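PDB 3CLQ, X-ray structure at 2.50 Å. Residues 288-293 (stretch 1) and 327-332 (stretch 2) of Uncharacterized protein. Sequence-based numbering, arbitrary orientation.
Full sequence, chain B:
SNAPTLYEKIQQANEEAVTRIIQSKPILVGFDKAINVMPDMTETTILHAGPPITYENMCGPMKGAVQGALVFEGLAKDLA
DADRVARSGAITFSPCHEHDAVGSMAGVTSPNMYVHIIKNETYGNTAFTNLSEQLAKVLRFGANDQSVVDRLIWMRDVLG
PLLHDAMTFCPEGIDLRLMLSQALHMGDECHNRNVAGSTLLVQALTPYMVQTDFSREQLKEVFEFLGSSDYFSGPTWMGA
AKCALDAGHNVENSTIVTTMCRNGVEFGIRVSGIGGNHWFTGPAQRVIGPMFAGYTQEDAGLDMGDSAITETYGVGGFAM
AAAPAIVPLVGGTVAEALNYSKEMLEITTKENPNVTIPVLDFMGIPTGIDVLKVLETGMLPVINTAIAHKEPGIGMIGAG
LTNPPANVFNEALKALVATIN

Stretch 1 (288-293) IGPMFA
Stretch 2, residues 327-332: VPLVGG

The contact between residues 288-293 and 327-332 is small, burying 201 Å² summed over both sides, and no hydrogen bond crosses it. The direct contacts between the two stretches are van der Waals packing, and three residues account for most of the covered surface: Pro-290 (70 Å² covered), Leu-329 (45 Å²) and Phe-292 (26 Å²).

Stretch 1 is extended, without regular helix or strand. Its phi/psi values are -104/132 at Ile-288, -173/-175 at Gly-289, -64/148 at Pro-290, -106/143 at Met-291, -66/135 at Phe-292 and -43/145 at Ala-293. Stretch 2 is helical from Val-327 (-40/-49) through Pro-328 (-76/-18) and Leu-329 (-82/-34) to Val-330 (-108/-11). Gly-331 then leaves helical angles with positive phi (93/175), followed by Gly-332 (88/-170). A backbone hydrogen bond from Gly-331 N to Val-327 O, 2.7 Å long, ties this turn to the helix. The register is set by Gly-289 and Gly-331, whose CA atoms lie 5.4 Å apart.

Pro-290 directs its CA-to-CB bond toward stretch 2 and lays its ring, puckered C-gamma exo, against the backbone at the end of the helix. Pro-290 CG is 3.6 Å from Pro-328 O; Pro-290 CD is 3.7 Å from Leu-329 O, 3.6 Å from Val-330 C and 3.6 Å from Gly-331 N. These are van der Waals distances, and a compact ring suits a surface made of main-chain atoms.

Gly-331 fits on two counts. An ideal CB on Gly-331 would come within a tight 3.0 Å of Pro-290 CD, and at these backbone angles it would also jam against the carbonyl O of Val-330. At Gly-289 an ideal CB would clash with CD of the following Pro-290 at 3.0 Å; the bare CA lies 4.4 Å from Val-330 O.

The second patch is apolar. Leu-329 points its CA-to-CB bond away from stretch 1, but chi1 167° (t) and chi2 66° (p) bring the end of the side chain nearer. Phe-292 starts sideways, and chi1 -67° (m) with chi2 -11° likewise brings its ring closer. Phe-292 CE1 meets Leu-329 CD1 at 3.8 Å, the methyl lying at the ring edge, near its plane.

The CA-to-CB bonds of Ile-288 (chi1 89°, p; chi2 149°, between wells) and selenomethionine Met-291 (chi1, chi2 and chi3 all m) point away from stretch 2, and those of Val-327 (chi1 161°, t), Pro-328 (ring C-gamma endo) and Val-330 (chi1 157°, t) point away from stretch 1. Ala-293 is out of reach.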

# COMPACT_ATOMS: atom_id res chain seq x y z
N ILE B 288 -4.09 -9.31 -25.60
CA ILE B 288 -4.18 -8.00 -26.26
C ILE B 288 -4.40 -6.86 -25.27
O ILE B 288 -5.25 -6.96 -24.38
CB ILE B 288 -5.20 -7.98 -27.45
CG1 ILE B 288 -6.61 -7.60 -26.97
CG2 ILE B 288 -5.20 -9.30 -28.22
CD1 ILE B 288 -7.47 -6.84 -28.02
N GLY B 289 -3.61 -5.80 -25.42
CA GLY B 289 -3.58 -4.66 -24.50
C GLY B 289 -2.70 -3.53 -25.01
O GLY B 289 -2.21 -3.58 -26.14
N PRO B 290 -2.52 -2.47 -24.22
CA PRO B 290 -1.59 -1.43 -24.63
C PRO B 290 -0.16 -1.93 -24.71
O PRO B 290 0.26 -2.80 -23.93
CB PRO B 290 -1.71 -0.37 -23.52
CG PRO B 290 -3.01 -0.61 -22.91
CD PRO B 290 -3.17 -2.12 -22.95
N MSE B 291 0.57 -1.34 -25.64
CA MSE B 291 1.94 -1.72 -25.95
C MSE B 291 2.93 -0.69 -25.41
O MSE B 291 2.65 0.51 -25.43
CB MSE B 291 2.09 -1.87 -27.48
CG MSE B 291 1.22 -2.98 -28.11
SE MSE B 291 1.40 -4.77 -27.24
CE MSE B 291 3.31 -5.08 -27.51
N PHE B 292 4.07 -1.15 -24.92
CA PHE B 292 5.16 -0.24 -24.59
C PHE B 292 5.68 0.38 -25.88
O PHE B 292 5.87 -0.33 -26.87
CB PHE B 292 6.32 -0.97 -23.91
CG PHE B 292 5.99 -1.50 -22.55
CD1 PHE B 292 4.82 -1.13 -21.91
CD2 PHE B 292 6.87 -2.34 -21.90
CE1 PHE B 292 4.53 -1.61 -20.62
CE2 PHE B 292 6.60 -2.83 -20.61
CZ PHE B 292 5.42 -2.46 -19.97
N ALA B 293 5.90 1.70 -25.87
CA ALA B 293 6.32 2.43 -27.08
C ALA B 293 7.39 1.68 -27.86
O ALA B 293 8.24 1.01 -27.28
CB ALA B 293 6.81 3.83 -26.73
N VAL B 327 -5.53 0.38 -15.06
CA VAL B 327 -6.26 0.61 -16.30
C VAL B 327 -5.43 1.08 -17.52
O VAL B 327 -5.57 0.52 -18.60
CB VAL B 327 -7.54 1.49 -16.02
CG1 VAL B 327 -8.09 2.15 -17.29
CG2 VAL B 327 -8.61 0.61 -15.34
N PRO B 328 -4.57 2.10 -17.36
CA PRO B 328 -3.83 2.43 -18.59
C PRO B 328 -2.70 1.43 -18.93
O PRO B 328 -2.23 1.40 -20.07
CB PRO B 328 -3.27 3.83 -18.30
CG PRO B 328 -3.11 3.85 -16.82
CD PRO B 328 -4.24 3.01 -16.25
N LEU B 329 -2.26 0.63 -17.96
CA LEU B 329 -1.26 -0.38 -18.26
C LEU B 329 -1.88 -1.65 -18.87
O LEU B 329 -1.28 -2.31 -19.72
CB LEU B 329 -0.42 -0.72 -17.02
CG LEU B 329 0.47 -1.98 -17.13
CD1 LEU B 329 1.57 -1.83 -18.17
CD2 LEU B 329 1.05 -2.40 -15.78
N VAL B 330 -3.09 -1.98 -18.45
CA VAL B 330 -3.67 -3.24 -18.87
C VAL B 330 -4.78 -3.02 -19.85
O VAL B 330 -5.26 -3.96 -20.48
CB VAL B 330 -4.23 -4.03 -17.68
CG1 VAL B 330 -5.29 -5.01 -18.15
CG2 VAL B 330 -3.09 -4.74 -16.92
N GLY B 331 -5.18 -1.76 -20.00
CA GLY B 331 -6.17 -1.40 -20.99
C GLY B 331 -7.55 -1.42 -20.39
O GLY B 331 -7.73 -1.77 -19.22
N GLY B 332 -8.52 -1.00 -21.19
CA GLY B 332 -9.90 -0.98 -20.75
C GLY B 332 -10.29 0.31 -20.06
O GLY B 332 -9.53 1.28 -20.08